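Local structure of acylphosphatase (Bacillus subtilis, 3BR8) at residues 3-9 with 41-47; 24-30 with 52-56. The protein catalyses the hydrolysis of acyl phosphates to a carboxylate and phosphate. All blocks are in the same frame, centred on the assembly; numbering follows the deposited sequence. Where two conformers were deposited one is given.

In the fold
The two contacts belong to one compact alpha/beta domain, the ferredoxin-like fold of acylphosphatases, in which two helices pack on one face of a mixed sheet with strand order 4-1-3-2-5. Contact 1 pairs strands 2-9 and 42-48 inside the sheet. Contact 2 joins helices 17-27 and 50-62 on top of it. Strand 2-9 is followed by helix 17-27, and strand 42-48 by helix 50-62. The segments alternate: 3-9, 24-30, 41-47, 52-56. Their centres lie about 12 Å apart, and their side chains touch: Ile44 CG2 is 3.8 Å from Phe56 CE2, and Tyr4 CE1 is 3.7 Å from Leu53 CB. Sheet and helix pair therefore share one hydrophobic core.

Contact 1 of 2, residues 3-9 with 41-47; sequences QYRIIVD and RVEILAE
Strands 3-9 and 42-47 run antiparallel, with axes 4.7 Å apart at closest approach and N-to-C directions 166° apart. In the register, Tyr4-Ala46, Ile6-Ile44 and Val8-Val42 are hydrogen-bonded pairs, alternating with the non-hydrogen-bonded pairs Gln3-Glu47, Arg5-Leu45 and Ile7-Glu43. The Tyr4, Ile6 and Val8 N atoms lie 2.8, 2.8 and 2.9 Å from the O atoms of Ala46, Ile44 and Val42, respectively. The return bonds, from Ala46, Ile44 and Val42 N to Tyr4, Ile6 and Val8 O, measure 3.0, 2.8 and 3.0 Å, respectively.

Tyr4, Ile6, Val8, Val42, Ile44 and Ala46 are on the helix-covered face; Gln3, Arg5, Ile7, Glu43, Leu45 and Glu47 are on the opposite one. Ile44 (m, t) sits central on the first. Its CB is 4.0 Å from Ile6 CB and its CD1 3.9 Å from Val8 CG2. Ile6 and Ile44 both touch Phe56 of helix 50-62. Arg41, just before its strand, points sideways; its CD packs 3.7 Å from Ile7 CG2, while its guanidinium makes a salt bridge to Asp39. Gln3, chi1 and chi2 t, sets CG 3.3 Å from Leu45 CD2.

These are two adjacent inner strands of the acylphosphatase sheet. Val42 also touches the active-site residue Asn36. The chemistry is divided: backbone hydrogen bonds fix the register, and aliphatic side chains make the helix-covered face a hydrophobic surface.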
loop_
_atom_site.group_PDB
_atom_site.type_symbol
_atom_site.label_atom_id
_atom_site.label_comp_id
_atom_site.label_asym_id
_atom_site.label_seq_id
_atom_site.Cartn_x
_atom_site.Cartn_y
_atom_site.Cartn_z
ATOM N N GLN A 3 7.981 -6.711 6.280
ATOM C CA GLN A 3 7.702 -5.383 5.743
ATOM C C GLN A 3 7.750 -5.456 4.219
ATOM O O GLN A 3 8.739 -5.938 3.645
ATOM C CB GLN A 3 8.740 -4.363 6.250
ATOM C CG GLN A 3 8.526 -2.923 5.776
ATOM C CD GLN A 3 9.683 -1.992 6.127
ATOM O OE1 GLN A 3 9.723 -1.415 7.212
ATOM N NE2 GLN A 3 10.610 -1.811 5.186
ATOM N N TYR A 4 6.698 -4.964 3.566
ATOM C CA TYR A 4 6.734 -4.767 2.119
ATOM C C TYR A 4 6.843 -3.290 1.777
ATOM O O TYR A 4 6.138 -2.455 2.345
ATOM C CB TYR A 4 5.465 -5.301 1.447
ATOM C CG TYR A 4 5.323 -6.794 1.289
ATOM C CD1 TYR A 4 4.131 -7.322 0.823
ATOM C CD2 TYR A 4 6.368 -7.675 1.585
ATOM C CE1 TYR A 4 3.963 -8.671 0.662
ATOM C CE2 TYR A 4 6.211 -9.044 1.420
ATOM C CZ TYR A 4 5.000 -9.531 0.962
ATOM O OH TYR A 4 4.833 -10.884 0.801
ATOM N N ARG A 5 7.705 -3.000 0.810
ATOM C CA ARG A 5 7.735 -1.716 0.123
ATOM C C ARG A 5 7.104 -1.907 -1.247
ATOM O O ARG A 5 7.642 -2.632 -2.088
ATOM C CB ARG A 5 9.170 -1.231 -0.031
ATOM C CG ARG A 5 9.818 -0.856 1.258
ATOM C CD ARG A 5 11.212 -0.399 0.963
ATOM N NE ARG A 5 11.933 -0.016 2.163
ATOM C CZ ARG A 5 13.175 0.457 2.149
ATOM N NH1 ARG A 5 13.824 0.595 0.995
ATOM N NH2 ARG A 5 13.772 0.785 3.284
ATOM N N ILE A 6 5.963 -1.262 -1.466
ATOM C CA ILE A 6 5.170 -1.430 -2.679
ATOM C C ILE A 6 5.119 -0.105 -3.428
ATOM O O ILE A 6 4.812 0.926 -2.830
ATOM C CB ILE A 6 3.729 -1.908 -2.328
ATOM C CG1 ILE A 6 3.763 -3.194 -1.479
ATOM C CG2 ILE A 6 2.875 -2.072 -3.586
ATOM C CD1 ILE A 6 2.477 -3.462 -0.702
ATOM N N ILE A 7 5.442 -0.131 -4.721
ATOM C CA ILE A 7 5.267 1.048 -5.571
ATOM C C ILE A 7 4.250 0.695 -6.649
ATOM O O ILE A 7 4.399 -0.314 -7.360
ATOM C CB ILE A 7 6.590 1.522 -6.214
ATOM C CG1 ILE A 7 7.609 1.909 -5.132
ATOM C CG2 ILE A 7 6.332 2.709 -7.142
ATOM C CD1 ILE A 7 9.012 2.247 -5.638
ATOM N N VAL A 8 3.206 1.517 -6.740
ATOM C CA VAL A 8 2.121 1.297 -7.681
ATOM C C VAL A 8 2.176 2.357 -8.774
ATOM O O VAL A 8 2.361 3.547 -8.484
ATOM C CB VAL A 8 0.750 1.402 -6.962
ATOM C CG1 VAL A 8 -0.375 0.934 -7.864
ATOM C CG2 VAL A 8 0.751 0.595 -5.651
ATOM N N ASP A 9 2.009 1.931 -10.024
ATOM C CA ASP A 9 1.935 2.867 -11.129
ATOM C C ASP A 9 0.673 2.637 -11.950
ATOM O O ASP A 9 0.036 1.583 -11.849
ATOM C CB ASP A 9 3.187 2.766 -12.011
ATOM C CG ASP A 9 3.397 3.995 -12.884
ATOM O OD1 ASP A 9 2.754 5.047 -12.670
ATOM O OD2 ASP A 9 4.228 3.901 -13.804
ATOM N N ARG A 41 3.340 8.045 -9.167
ATOM C CA ARG A 41 3.283 6.748 -8.505
ATOM C C ARG A 41 2.832 6.875 -7.059
ATOM O O ARG A 41 2.812 7.971 -6.490
ATOM C CB ARG A 41 4.637 6.060 -8.581
ATOM C CG ARG A 41 5.072 5.748 -10.005
ATOM C CD ARG A 41 6.411 5.052 -10.021
ATOM N NE ARG A 41 7.458 5.930 -9.507
ATOM C CZ ARG A 41 8.723 5.569 -9.311
ATOM N NH1 ARG A 41 9.114 4.325 -9.561
ATOM N NH2 ARG A 41 9.594 6.455 -8.850
ATOM N N VAL A 42 2.470 5.734 -6.479
ATOM C CA VAL A 42 2.018 5.688 -5.091
ATOM C C VAL A 42 2.937 4.734 -4.332
ATOM O O VAL A 42 3.170 3.601 -4.773
ATOM C CB VAL A 42 0.542 5.223 -4.996
ATOM C CG1 VAL A 42 0.113 5.074 -3.544
ATOM C CG2 VAL A 42 -0.371 6.214 -5.717
ATOM N N GLU A 43 3.484 5.211 -3.218
ATOM C CA GLU A 43 4.327 4.381 -2.374
ATOM C C GLU A 43 3.520 3.870 -1.181
ATOM O O GLU A 43 2.709 4.596 -0.608
ATOM C CB GLU A 43 5.599 5.134 -1.935
ATOM C CG GLU A 43 5.468 5.976 -0.687
ATOM C CD GLU A 43 6.783 6.559 -0.224
ATOM O OE1 GLU A 43 7.583 6.973 -1.085
ATOM O OE2 GLU A 43 7.003 6.627 1.001
ATOM N N ILE A 44 3.733 2.604 -0.839
ATOM C CA ILE A 44 3.042 1.965 0.269
ATOM C C ILE A 44 4.072 1.184 1.074
ATOM O O ILE A 44 4.768 0.328 0.516
ATOM C CB ILE A 44 1.968 0.959 -0.221
ATOM C CG1 ILE A 44 0.938 1.602 -1.165
ATOM C CG2 ILE A 44 1.273 0.317 0.984
ATOM C CD1 ILE A 44 0.021 0.589 -1.868
ATOM N N LEU A 45 4.180 1.495 2.366
ATOM C CA LEU A 45 4.971 0.687 3.282
ATOM C C LEU A 45 3.978 -0.056 4.160
ATOM O O LEU A 45 3.126 0.577 4.796
ATOM C CB LEU A 45 5.882 1.583 4.124
ATOM C CG LEU A 45 6.954 0.941 4.998
ATOM C CD1 LEU A 45 6.423 0.443 6.349
ATOM C CD2 LEU A 45 7.709 -0.127 4.229
ATOM N N ALA A 46 4.056 -1.385 4.176
ATOM C CA ALA A 46 3.112 -2.169 4.966
ATOM C C ALA A 46 3.842 -3.259 5.745
ATOM O O ALA A 46 4.685 -3.963 5.184
ATOM C CB ALA A 46 2.043 -2.777 4.075
ATOM N N GLU A 47 3.493 -3.409 7.019
ATOM C CA GLU A 47 4.122 -4.338 7.953
ATOM C C GLU A 47 3.004 -5.179 8.585
ATOM O O GLU A 47 2.030 -4.663 9.071
ATOM C CB GLU A 47 4.903 -3.608 9.057
ATOM C CG GLU A 47 6.027 -2.682 8.573
ATOM C CD GLU A 47 6.848 -2.046 9.698
ATOM O OE1 GLU A 47 6.446 -2.126 10.882
ATOM O OE2 GLU A 47 7.915 -1.466 9.398
#

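Contact 2 of 2, residues 24-30 with 52-56; sequences EADKRKL and ALQSF
Segment 24-30 ends helix 17-27, and 52-56 is a turn of helix 50-62. Glu24 lies across from Phe56 (CA-CA 6.7 Å) and Arg28 across from Ala52 (5.5 Å). A Schellman motif closes the first helix: Leu30 N bonds to Ala25 O (2.9 Å), Lys29 N to Asp26 O (3.0 Å), and Lys29 has positive phi.

Leu30 (m, t) places CD1 over the Phe56 ring face, 3.8 Å from the centroid, a CH-pi contact. Its CD2 meets Ala52 CB at 3.8 Å and Leu53 CD2 at 3.9 Å. Phe56, chi1 t, sets CE1 3.9 Å from Ala25 CB. Arg28 CD lies at the edge of the Phe56 ring and 3.7 Å from Phe56 CB.

Arg28 NE and NH2 each lie 2.9 Å from Glu24 OE1, in a salt bridge internal to 24-30. The polar link across is a weak hydrogen bond from Arg28 NH1 to Ser55 OG (3.0 Å), which also bonds to Asn51 O.

Leu30 and Phe56 thus join the segments, with Arg28's aliphatic part beside the ring.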
loop_
_atom_site.group_PDB
_atom_site.type_symbol
_atom_site.label_atom_id
_atom_site.label_comp_id
_atom_site.label_asym_id
_atom_site.label_seq_id
_atom_site.Cartn_x
_atom_site.Cartn_y
_atom_site.Cartn_z
ATOM N N GLU A 24 -7.969 -0.846 3.164
ATOM C CA GLU A 24 -7.511 -2.229 3.032
ATOM C C GLU A 24 -6.477 -2.567 4.091
ATOM O O GLU A 24 -6.503 -3.658 4.669
ATOM C CB GLU A 24 -6.938 -2.473 1.637
ATOM C CG GLU A 24 -7.991 -2.727 0.587
ATOM C CD GLU A 24 -8.830 -3.982 0.845
ATOM O OE1 GLU A 24 -8.317 -5.029 1.305
ATOM O OE2 GLU A 24 -10.022 -3.918 0.524
ATOM N N ALA A 25 -5.536 -1.660 4.323
ATOM C CA ALA A 25 -4.504 -1.883 5.329
ATOM C C ALA A 25 -5.097 -2.011 6.737
ATOM O O ALA A 25 -4.714 -2.909 7.487
ATOM C CB ALA A 25 -3.498 -0.770 5.291
ATOM N N ASP A 26 -6.042 -1.141 7.081
ATOM C CA ASP A 26 -6.687 -1.242 8.389
ATOM C C ASP A 26 -7.502 -2.528 8.516
ATOM O O ASP A 26 -7.437 -3.205 9.540
ATOM C CB ASP A 26 -7.566 -0.031 8.668
ATOM C CG ASP A 26 -6.779 1.223 9.044
ATOM O OD1 ASP A 26 -5.588 1.138 9.419
ATOM O OD2 ASP A 26 -7.397 2.309 9.001
ATOM N N LYS A 27 -8.258 -2.869 7.475
ATOM C CA LYS A 27 -8.999 -4.122 7.467
ATOM C C LYS A 27 -8.058 -5.282 7.775
ATOM O O LYS A 27 -8.400 -6.167 8.561
ATOM C CB LYS A 27 -9.659 -4.343 6.103
ATOM C CG LYS A 27 -10.200 -5.758 5.900
ATOM C CD LYS A 27 -10.862 -5.935 4.547
ATOM C CE LYS A 27 -11.126 -7.402 4.272
ATOM N NZ LYS A 27 -12.097 -7.545 3.158
ATOM N N ARG A 28 -6.883 -5.270 7.147
ATOM C CA ARG A 28 -5.921 -6.353 7.257
ATOM C C ARG A 28 -4.927 -6.173 8.402
ATOM O O ARG A 28 -3.993 -6.954 8.544
ATOM C CB ARG A 28 -5.232 -6.564 5.907
ATOM C CG ARG A 28 -6.242 -6.879 4.827
ATOM C CD ARG A 28 -5.640 -7.114 3.438
ATOM N NE ARG A 28 -6.754 -7.109 2.494
ATOM C CZ ARG A 28 -7.569 -8.138 2.267
ATOM N NH1 ARG A 28 -7.345 -9.339 2.804
ATOM N NH2 ARG A 28 -8.624 -7.952 1.474
ATOM N N LYS A 29 -5.169 -5.165 9.238
ATOM C CA LYS A 29 -4.370 -4.871 10.444
ATOM C C LYS A 29 -2.876 -4.700 10.145
ATOM O O LYS A 29 -2.015 -5.180 10.877
ATOM C CB LYS A 29 -4.649 -5.883 11.577
ATOM C CG LYS A 29 -6.129 -5.933 11.961
ATOM C CD LYS A 29 -6.411 -6.910 13.113
ATOM C CE LYS A 29 -7.906 -7.068 13.377
ATOM N NZ LYS A 29 -8.165 -7.905 14.607
ATOM N N LEU A 30 -2.592 -4.001 9.053
ATOM C CA LEU A 30 -1.227 -3.700 8.647
ATOM C C LEU A 30 -0.839 -2.301 9.106
ATOM O O LEU A 30 -1.677 -1.399 9.149
ATOM C CB LEU A 30 -1.108 -3.809 7.125
ATOM C CG LEU A 30 -1.468 -5.170 6.534
ATOM C CD1 LEU A 30 -1.438 -5.078 5.019
ATOM C CD2 LEU A 30 -0.512 -6.234 7.034
ATOM N N ALA A 52 -1.876 -11.595 5.650
ATOM C CA ALA A 52 -2.409 -10.250 5.498
ATOM C C ALA A 52 -1.685 -9.459 4.405
ATOM O O ALA A 52 -2.323 -8.800 3.579
ATOM C CB ALA A 52 -2.356 -9.514 6.849
ATOM N N LEU A 53 -0.354 -9.533 4.391
ATOM C CA LEU A 53 0.424 -8.819 3.398
ATOM C C LEU A 53 0.176 -9.332 1.990
ATOM O O LEU A 53 0.034 -8.543 1.055
ATOM C CB LEU A 53 1.923 -8.905 3.707
ATOM C CG LEU A 53 2.479 -8.009 4.814
ATOM C CD1 LEU A 53 3.922 -8.377 5.092
ATOM C CD2 LEU A 53 2.362 -6.524 4.457
ATOM N N GLN A 54 0.152 -10.652 1.817
ATOM C CA GLN A 54 -0.069 -11.221 0.491
ATOM C C GLN A 54 -1.449 -10.871 -0.042
ATOM O O GLN A 54 -1.589 -10.465 -1.198
ATOM C CB GLN A 54 0.117 -12.735 0.526
ATOM C CG GLN A 54 -0.056 -13.394 -0.838
ATOM C CD GLN A 54 0.182 -14.886 -0.818
ATOM O OE1 GLN A 54 -0.347 -15.618 -1.660
ATOM N NE2 GLN A 54 0.987 -15.352 0.130
ATOM N N SER A 55 -2.477 -11.042 0.790
ATOM C CA SER A 55 -3.830 -10.692 0.381
ATOM C C SER A 55 -3.983 -9.183 0.149
ATOM O O SER A 55 -4.708 -8.771 -0.759
ATOM C CB SER A 55 -4.866 -11.234 1.378
ATOM O OG SER A 55 -4.699 -10.705 2.681
ATOM N N PHE A 56 -3.281 -8.365 0.935
ATOM C CA PHE A 56 -3.253 -6.909 0.712
ATOM C C PHE A 56 -2.729 -6.540 -0.678
ATOM O O PHE A 56 -3.334 -5.705 -1.362
ATOM C CB PHE A 56 -2.393 -6.280 1.803
ATOM C CG PHE A 56 -2.177 -4.787 1.686
ATOM C CD1 PHE A 56 -3.207 -3.881 1.925
ATOM C CD2 PHE A 56 -0.897 -4.284 1.455
ATOM C CE1 PHE A 56 -2.964 -2.511 1.874
ATOM C CE2 PHE A 56 -0.653 -2.913 1.408
ATOM C CZ PHE A 56 -1.687 -2.024 1.627
#